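Local structure of lymphotactin (2NYZ) at residues S13-R18 and A53-D58; S22-Y27 and R57-S62; V37-K42 and V47-Q52. The protein probably acts as a secreted chemoattractant for lymphocytes, but not for monocytes or neutrophils, and probably helps to establish self-tolerance in the thymus. One frame throughout, in Å; residues are numbered along the deposited sequence.

Interaction 1 (S13-R18 and A53-D58)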
# COMPACT_ATOMS: atom_id res chain seq x y z
N SER D 13 3.83 -16.14 22.25
CA SER D 13 2.65 -16.15 21.40
C SER D 13 1.96 -17.52 21.45
O SER D 13 2.62 -18.55 21.58
CB SER D 13 3.03 -15.82 19.95
OG SER D 13 3.37 -14.46 19.79
N LEU D 14 0.64 -17.51 21.35
CA LEU D 14 -0.12 -18.75 21.38
C LEU D 14 -0.53 -19.09 19.96
O LEU D 14 -0.88 -18.21 19.18
CB LEU D 14 -1.34 -18.60 22.29
CG LEU D 14 -1.06 -18.25 23.76
CD1 LEU D 14 -2.36 -18.19 24.54
CD2 LEU D 14 -0.14 -19.30 24.38
N THR D 15 -0.47 -20.38 19.62
CA THR D 15 -0.83 -20.78 18.27
C THR D 15 -2.23 -20.33 17.96
O THR D 15 -3.04 -20.15 18.85
CB THR D 15 -0.79 -22.29 18.09
OG1 THR D 15 -0.99 -22.59 16.71
CG2 THR D 15 -1.89 -22.94 18.91
N THR D 16 -2.51 -20.17 16.68
CA THR D 16 -3.82 -19.72 16.26
C THR D 16 -4.54 -20.81 15.46
O THR D 16 -5.64 -20.60 14.96
CB THR D 16 -3.72 -18.44 15.44
OG1 THR D 16 -5.03 -18.03 15.05
CG2 THR D 16 -2.85 -18.66 14.20
N GLN D 17 -3.90 -21.97 15.37
CA GLN D 17 -4.46 -23.13 14.67
C GLN D 17 -4.62 -24.27 15.65
O GLN D 17 -3.74 -24.53 16.47
CB GLN D 17 -3.54 -23.59 13.55
CG GLN D 17 -3.73 -22.85 12.25
CD GLN D 17 -2.48 -22.12 11.84
OE1 GLN D 17 -1.42 -22.73 11.69
NE2 GLN D 17 -2.60 -20.82 11.66
N ARG D 18 -5.74 -24.98 15.56
CA ARG D 18 -5.95 -26.10 16.45
C ARG D 18 -4.97 -27.18 16.06
O ARG D 18 -4.54 -27.25 14.91
CB ARG D 18 -7.38 -26.61 16.34
CG ARG D 18 -8.44 -25.60 16.75
CD ARG D 18 -9.80 -26.26 16.73
NE ARG D 18 -10.89 -25.29 16.69
CZ ARG D 18 -12.14 -25.60 16.35
NH1 ARG D 18 -12.44 -26.85 16.01
NH2 ARG D 18 -13.07 -24.66 16.34
N ALA D 53 -9.01 -22.18 25.68
CA ALA D 53 -9.60 -22.56 24.40
C ALA D 53 -10.30 -23.91 24.52
O ALA D 53 -9.74 -24.88 25.04
CB ALA D 53 -8.53 -22.62 23.33
N THR D 54 -11.53 -23.99 24.01
CA THR D 54 -12.28 -25.22 24.08
C THR D 54 -11.53 -26.39 23.47
O THR D 54 -11.38 -27.43 24.11
CB THR D 54 -13.65 -25.10 23.39
OG1 THR D 54 -14.47 -24.16 24.10
CG2 THR D 54 -14.36 -26.44 23.37
N TRP D 55 -11.05 -26.23 22.24
CA TRP D 55 -10.33 -27.32 21.58
C TRP D 55 -9.12 -27.79 22.39
O TRP D 55 -8.80 -28.98 22.39
CB TRP D 55 -9.89 -26.93 20.15
CG TRP D 55 -8.80 -25.90 20.06
CD1 TRP D 55 -8.94 -24.54 19.98
CD2 TRP D 55 -7.39 -26.15 20.06
NE1 TRP D 55 -7.71 -23.93 19.93
CE2 TRP D 55 -6.74 -24.89 19.98
CE3 TRP D 55 -6.60 -27.31 20.12
CZ2 TRP D 55 -5.35 -24.77 19.97
CZ3 TRP D 55 -5.22 -27.18 20.11
CH2 TRP D 55 -4.61 -25.92 20.03
N VAL D 56 -8.45 -26.87 23.08
CA VAL D 56 -7.29 -27.23 23.89
C VAL D 56 -7.77 -28.09 25.05
O VAL D 56 -7.27 -29.19 25.28
CB VAL D 56 -6.57 -25.99 24.45
CG1 VAL D 56 -5.44 -26.40 25.39
CG2 VAL D 56 -6.03 -25.15 23.32
N ARG D 57 -8.76 -27.57 25.77
CA ARG D 57 -9.35 -28.26 26.90
C ARG D 57 -9.75 -29.68 26.49
O ARG D 57 -9.47 -30.65 27.20
CB ARG D 57 -10.58 -27.50 27.39
CG ARG D 57 -11.19 -28.07 28.65
CD ARG D 57 -12.47 -27.33 29.00
NE ARG D 57 -12.30 -25.89 28.86
CZ ARG D 57 -12.82 -25.00 29.70
NH1 ARG D 57 -13.54 -25.41 30.74
NH2 ARG D 57 -12.62 -23.71 29.49
N ASP D 58 -10.39 -29.78 25.33
CA ASP D 58 -10.83 -31.06 24.78
C ASP D 58 -9.67 -32.04 24.64
O ASP D 58 -9.81 -33.23 24.95
CB ASP D 58 -11.48 -30.83 23.40
CG ASP D 58 -12.86 -30.20 23.50
OD1 ASP D 58 -13.13 -29.48 24.49
OD2 ASP D 58 -13.68 -30.41 22.57

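Interaction 2 (S22-Y27 and R57-S62)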
# COMPACT_ATOMS: atom_id res chain seq x y z
N SER D 22 -4.35 -36.30 17.57
CA SER D 22 -3.64 -37.34 16.85
C SER D 22 -2.24 -36.90 16.41
O SER D 22 -1.64 -37.52 15.53
CB SER D 22 -4.44 -37.74 15.61
OG SER D 22 -4.59 -36.63 14.74
N ARG D 23 -1.73 -35.84 17.02
CA ARG D 23 -0.41 -35.34 16.67
C ARG D 23 0.36 -34.99 17.93
O ARG D 23 1.57 -34.80 17.89
CB ARG D 23 -0.51 -34.10 15.79
CG ARG D 23 -0.85 -34.38 14.33
CD ARG D 23 0.27 -35.14 13.66
NE ARG D 23 0.01 -35.36 12.24
CZ ARG D 23 -0.85 -36.26 11.76
NH1 ARG D 23 -1.54 -37.03 12.59
NH2 ARG D 23 -1.03 -36.37 10.46
N ILE D 24 -0.35 -34.90 19.05
CA ILE D 24 0.28 -34.56 20.31
C ILE D 24 0.89 -35.80 20.96
O ILE D 24 0.45 -36.93 20.71
CB ILE D 24 -0.72 -33.97 21.30
CG1 ILE D 24 -1.74 -33.09 20.58
CG2 ILE D 24 0.03 -33.17 22.34
CD1 ILE D 24 -1.19 -31.86 19.97
N LYS D 25 1.91 -35.60 21.78
CA LYS D 25 2.58 -36.69 22.47
C LYS D 25 2.39 -36.47 23.96
O LYS D 25 1.97 -37.36 24.68
CB LYS D 25 4.07 -36.71 22.10
CG LYS D 25 4.91 -37.77 22.82
CD LYS D 25 6.17 -38.12 22.03
CE LYS D 25 7.07 -36.91 21.79
NZ LYS D 25 8.13 -37.21 20.78
N THR D 26 2.69 -35.26 24.41
CA THR D 26 2.55 -34.92 25.82
C THR D 26 2.15 -33.46 25.93
O THR D 26 1.80 -32.84 24.94
CB THR D 26 3.89 -35.12 26.57
OG1 THR D 26 4.94 -34.41 25.90
CG2 THR D 26 4.25 -36.59 26.64
N TYR D 27 2.20 -32.93 27.15
CA TYR D 27 1.86 -31.54 27.36
C TYR D 27 2.18 -31.13 28.79
O TYR D 27 2.42 -31.97 29.66
CB TYR D 27 0.37 -31.30 27.04
CG TYR D 27 -0.62 -31.65 28.14
CD1 TYR D 27 -0.96 -30.72 29.11
CD2 TYR D 27 -1.21 -32.91 28.19
CE1 TYR D 27 -1.88 -31.02 30.12
CE2 TYR D 27 -2.12 -33.24 29.20
CZ TYR D 27 -2.45 -32.29 30.16
OH TYR D 27 -3.35 -32.59 31.16
N ARG D 57 -8.76 -27.57 25.77
CA ARG D 57 -9.35 -28.26 26.90
C ARG D 57 -9.75 -29.68 26.49
O ARG D 57 -9.47 -30.65 27.20
CB ARG D 57 -10.58 -27.50 27.39
CG ARG D 57 -11.19 -28.07 28.65
CD ARG D 57 -12.47 -27.33 29.00
NE ARG D 57 -12.30 -25.89 28.86
CZ ARG D 57 -12.82 -25.00 29.70
NH1 ARG D 57 -13.54 -25.41 30.74
NH2 ARG D 57 -12.62 -23.71 29.49
N ASP D 58 -10.39 -29.78 25.33
CA ASP D 58 -10.83 -31.06 24.78
C ASP D 58 -9.67 -32.04 24.64
O ASP D 58 -9.81 -33.23 24.95
CB ASP D 58 -11.48 -30.83 23.40
CG ASP D 58 -12.86 -30.20 23.50
OD1 ASP D 58 -13.13 -29.48 24.49
OD2 ASP D 58 -13.68 -30.41 22.57
N VAL D 59 -8.53 -31.54 24.16
CA VAL D 59 -7.33 -32.34 23.95
C VAL D 59 -6.67 -32.71 25.28
O VAL D 59 -6.27 -33.85 25.49
CB VAL D 59 -6.31 -31.58 23.09
CG1 VAL D 59 -5.03 -32.39 22.94
CG2 VAL D 59 -6.91 -31.27 21.74
N VAL D 60 -6.56 -31.73 26.16
CA VAL D 60 -5.96 -31.94 27.47
C VAL D 60 -6.72 -33.07 28.17
O VAL D 60 -6.12 -33.91 28.84
CB VAL D 60 -6.04 -30.66 28.32
CG1 VAL D 60 -5.56 -30.93 29.73
CG2 VAL D 60 -5.19 -29.58 27.68
N ARG D 61 -8.03 -33.08 28.00
CA ARG D 61 -8.88 -34.10 28.60
C ARG D 61 -8.69 -35.43 27.88
O ARG D 61 -8.45 -36.46 28.51
CB ARG D 61 -10.35 -33.67 28.52
CG ARG D 61 -11.30 -34.58 29.27
CD ARG D 61 -12.75 -34.13 29.12
NE ARG D 61 -12.95 -32.74 29.53
CZ ARG D 61 -13.08 -31.72 28.69
NH1 ARG D 61 -13.03 -31.93 27.38
NH2 ARG D 61 -13.27 -30.49 29.16
N SER D 62 -8.79 -35.39 26.56
CA SER D 62 -8.64 -36.58 25.72
C SER D 62 -7.31 -37.27 25.98
O SER D 62 -7.19 -38.49 25.86
CB SER D 62 -8.73 -36.20 24.24
OG SER D 62 -8.60 -37.33 23.40

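Interaction 3 (V37-K42 and V47-Q52)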
# COMPACT_ATOMS: atom_id res chain seq x y z
N VAL D 37 -0.75 -23.81 27.65
CA VAL D 37 -0.60 -25.24 27.51
C VAL D 37 0.42 -25.43 26.40
O VAL D 37 0.24 -24.95 25.29
CB VAL D 37 -1.91 -25.89 27.06
CG1 VAL D 37 -1.68 -27.37 26.79
CG2 VAL D 37 -2.98 -25.70 28.12
N ILE D 38 1.51 -26.13 26.71
CA ILE D 38 2.52 -26.36 25.70
C ILE D 38 2.43 -27.79 25.19
O ILE D 38 2.86 -28.72 25.87
CB ILE D 38 3.95 -26.13 26.24
CG1 ILE D 38 4.05 -24.76 26.91
CG2 ILE D 38 4.95 -26.20 25.09
CD1 ILE D 38 5.38 -24.53 27.62
N PHE D 39 1.86 -27.96 24.00
CA PHE D 39 1.75 -29.30 23.43
C PHE D 39 3.10 -29.68 22.81
O PHE D 39 3.82 -28.82 22.30
CB PHE D 39 0.66 -29.33 22.36
CG PHE D 39 -0.72 -29.14 22.89
CD1 PHE D 39 -1.29 -30.07 23.76
CD2 PHE D 39 -1.47 -28.03 22.52
CE1 PHE D 39 -2.58 -29.90 24.24
CE2 PHE D 39 -2.76 -27.86 22.99
CZ PHE D 39 -3.32 -28.79 23.85
N ILE D 40 3.44 -30.96 22.86
CA ILE D 40 4.67 -31.43 22.26
C ILE D 40 4.27 -32.44 21.20
O ILE D 40 3.93 -33.57 21.53
CB ILE D 40 5.56 -32.12 23.29
CG1 ILE D 40 5.92 -31.12 24.40
CG2 ILE D 40 6.81 -32.65 22.62
CD1 ILE D 40 6.80 -31.70 25.51
N THR D 41 4.30 -32.04 19.93
CA THR D 41 3.91 -32.94 18.84
C THR D 41 4.73 -34.22 18.89
O THR D 41 5.81 -34.26 19.49
CB THR D 41 4.10 -32.28 17.46
OG1 THR D 41 5.48 -32.30 17.10
CG2 THR D 41 3.59 -30.85 17.49
N LYS D 42 4.22 -35.26 18.24
CA LYS D 42 4.88 -36.54 18.24
C LYS D 42 6.31 -36.53 17.71
O LYS D 42 7.06 -37.47 17.98
CB LYS D 42 4.03 -37.57 17.48
CG LYS D 42 2.76 -37.97 18.23
CD LYS D 42 1.94 -39.01 17.47
CE LYS D 42 0.71 -39.43 18.25
NZ LYS D 42 -0.29 -38.33 18.41
N VAL D 47 4.18 -26.48 20.63
CA VAL D 47 3.28 -25.38 20.35
C VAL D 47 2.53 -24.98 21.62
O VAL D 47 2.08 -25.83 22.39
CB VAL D 47 2.27 -25.73 19.23
CG1 VAL D 47 2.83 -26.83 18.33
CG2 VAL D 47 0.92 -26.12 19.82
N CYS D 48 2.43 -23.68 21.82
CA CYS D 48 1.73 -23.13 22.96
C CYS D 48 0.29 -22.93 22.54
O CYS D 48 0.02 -22.61 21.38
CB CYS D 48 2.32 -21.77 23.33
SG CYS D 48 4.13 -21.71 23.56
N ALA D 49 -0.63 -23.11 23.48
CA ALA D 49 -2.04 -22.95 23.19
C ALA D 49 -2.74 -22.31 24.38
O ALA D 49 -2.24 -22.34 25.51
CB ALA D 49 -2.66 -24.30 22.89
N ASP D 50 -3.91 -21.74 24.12
CA ASP D 50 -4.72 -21.11 25.16
C ASP D 50 -5.32 -22.22 26.03
O ASP D 50 -6.00 -23.11 25.53
CB ASP D 50 -5.83 -20.29 24.50
CG ASP D 50 -6.71 -19.59 25.51
OD1 ASP D 50 -7.78 -19.08 25.11
OD2 ASP D 50 -6.34 -19.56 26.70
N PRO D 51 -5.06 -22.18 27.35
CA PRO D 51 -5.61 -23.21 28.25
C PRO D 51 -7.12 -23.02 28.42
O PRO D 51 -7.80 -23.88 28.96
CB PRO D 51 -4.86 -22.98 29.56
CG PRO D 51 -3.61 -22.24 29.13
CD PRO D 51 -4.13 -21.31 28.08
N GLN D 52 -7.60 -21.88 27.95
CA GLN D 52 -9.02 -21.52 28.02
C GLN D 52 -9.75 -21.91 26.74
O GLN D 52 -10.98 -21.94 26.72
CB GLN D 52 -9.17 -20.01 28.23
CG GLN D 52 -8.64 -19.50 29.55
CD GLN D 52 -9.44 -20.02 30.72
OE1 GLN D 52 -9.45 -21.22 31.00
NE2 GLN D 52 -10.12 -19.11 31.41

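Interaction 1 (S13-R18 and A53-D58)
Thr15 meets Trp55 at the rim of the indole, its CG2 lying near the ring plane and 4.1 Å from Trp55 CZ2. The hydroxyl is used differently: Thr15 OG1, anti to the backbone nitrogen (chi1 -173°), accepts from Gln17 N at 3.3 Å, which makes an ST turn. Gln17 then brings its carbonyl O to 3.9 Å from Trp55 CZ2, while its side-chain OE1 takes a hydrogen bond from a polar side chain of another protein chain. Arg18 supplies most of the cover. Its extended aliphatic chain runs across one indole face, and Arg18 CG sits 3.3 Å from the centroid of the Trp55 five-membered ring, only 10° off the normal, a CH-pi contact. Val56 CG2, from the same helix, lies over the opposite face, so the indole is sandwiched between two aliphatic groups. Without the indole, as with an alanine here, the Arg18 chain would probably lose its platform and be less restrained, and a gap would open beside Thr15. Such packing of the loop that follows the N-terminal cysteine (Cys11 here), the N-loop, against the start of the C-terminal helix 54-64 belongs to the chemokine fold.

Interaction 2 (S22-Y27 and R57-S62)
Helix residues 57-62 pass over one face of strand 24-27, with the CA atoms of Tyr27 and Val60 7.8 Å apart and the CA atoms of Ile24 and Val59 slightly farther. A classic beta bulge at Lys25 and Thr26, both opposite Ile40, lets Ile24 and Tyr27, three positions apart, both point at the helix. Ile24 divides its branches: CG1 crosses Val59 CG1 at 4.1 Å, whereas CG2 turns to Phe39 of the neighbouring strand. The Tyr27 side chain meets that of Val60 at about a right angle, pointing across the helix; Val60 CG1 packs at the phenol end, 3.4 Å from Tyr27 CZ, while CG2 lies over one face of the ring. Having CG between the backbone nitrogen and the carbonyl carbon (chi1 82°) turns the ring that way, and the Tyr27 hydroxyl hydrogen-bonds to Asp64 OD1 in the last turn. Met63 adds its side chain to both Ile24 and Tyr27. The chemistry is therefore almost wholly apolar: branched aliphatic carbons and an aromatic ring seat the helix by shape, and the one polar tip in the contact is tied to the helix just beyond it, which would help fix how far the ring can swing.

Interaction 3 (V37-K42 and V47-Q52)
Phe39 and Ala49 form the apolar middle of this hairpin, with the phenyl ring leaning over the partner strand so that Phe39 CE2 lies 3.6 Å from Ala49 CB. Val47 CG2 approaches the same ring at its edge, near the plane, and is 4.1 Å from Phe39 CD2. Val37 CG1 covers one face of the ring from within its own strand. CG of Phe39 stands anti to the carbonyl carbon (chi1 -67°), which points the ring off the sheet toward helix 54-64, where Val56 and Val59 pack on it. Farther out, Val37 CG2 packs against Pro51 CB at 3.6 Å, the two side chains pointing opposite ways, and Thr41 CG2 meets Val47 CG1 at the other end. Ile38 and Cys48, a non-hydrogen-bonded pair, occupy the opposite sheet face; Cys48 is disulfide-linked to Cys11, and both residues pack on a chain of another protein.

The polar layer is the backbone. Val37 and Ala49 exchange two hydrogen bonds, Val37 N to Ala49 O (3.0 Å) and Ala49 N to Val37 O (2.7 Å). Phe39 and Val47 do the same, through Phe39 N to Val47 O and Val47 N to Phe39 O. The N-to-C directions of strands 37-41 and 47-49 are 145° apart, antiparallel with a marked twist. At the ends, Thr41 OG1 accepts from Leu45 N within the connecting turn, and Asp50 OD2 receives Gln52 N at 2.9 Å in an Asx turn, the carboxylate being met from above its plane. Directional bonds thus fix the pairing of the buried strands, the apolar side chains on the Phe39 face receive the helix, and the side-chain oxygens of Thr41 and Asp50 hold the chain where it leaves the sheet.

Interaction 3 is the buried core, interaction 2 is partly buried and interaction 1 lies at the surface. Interactions 1 and 2 use successive turns of helix 54-64, the first holding it to the N-loop and the second to strand 24-28. Interaction 3 supplies the floor between them: Phe39 touches Ile24 on one side and Val56 on the other, and Cys48 O accepts a probable hydrogen bond from Thr15 N. Chemistry follows place. Backbone bonding dominates within the sheet, aliphatic and phenol packing joins sheet to helix, and an arginine chain on an indole seals the outer edge, where Gln17 and Arg18 also bond to another protein.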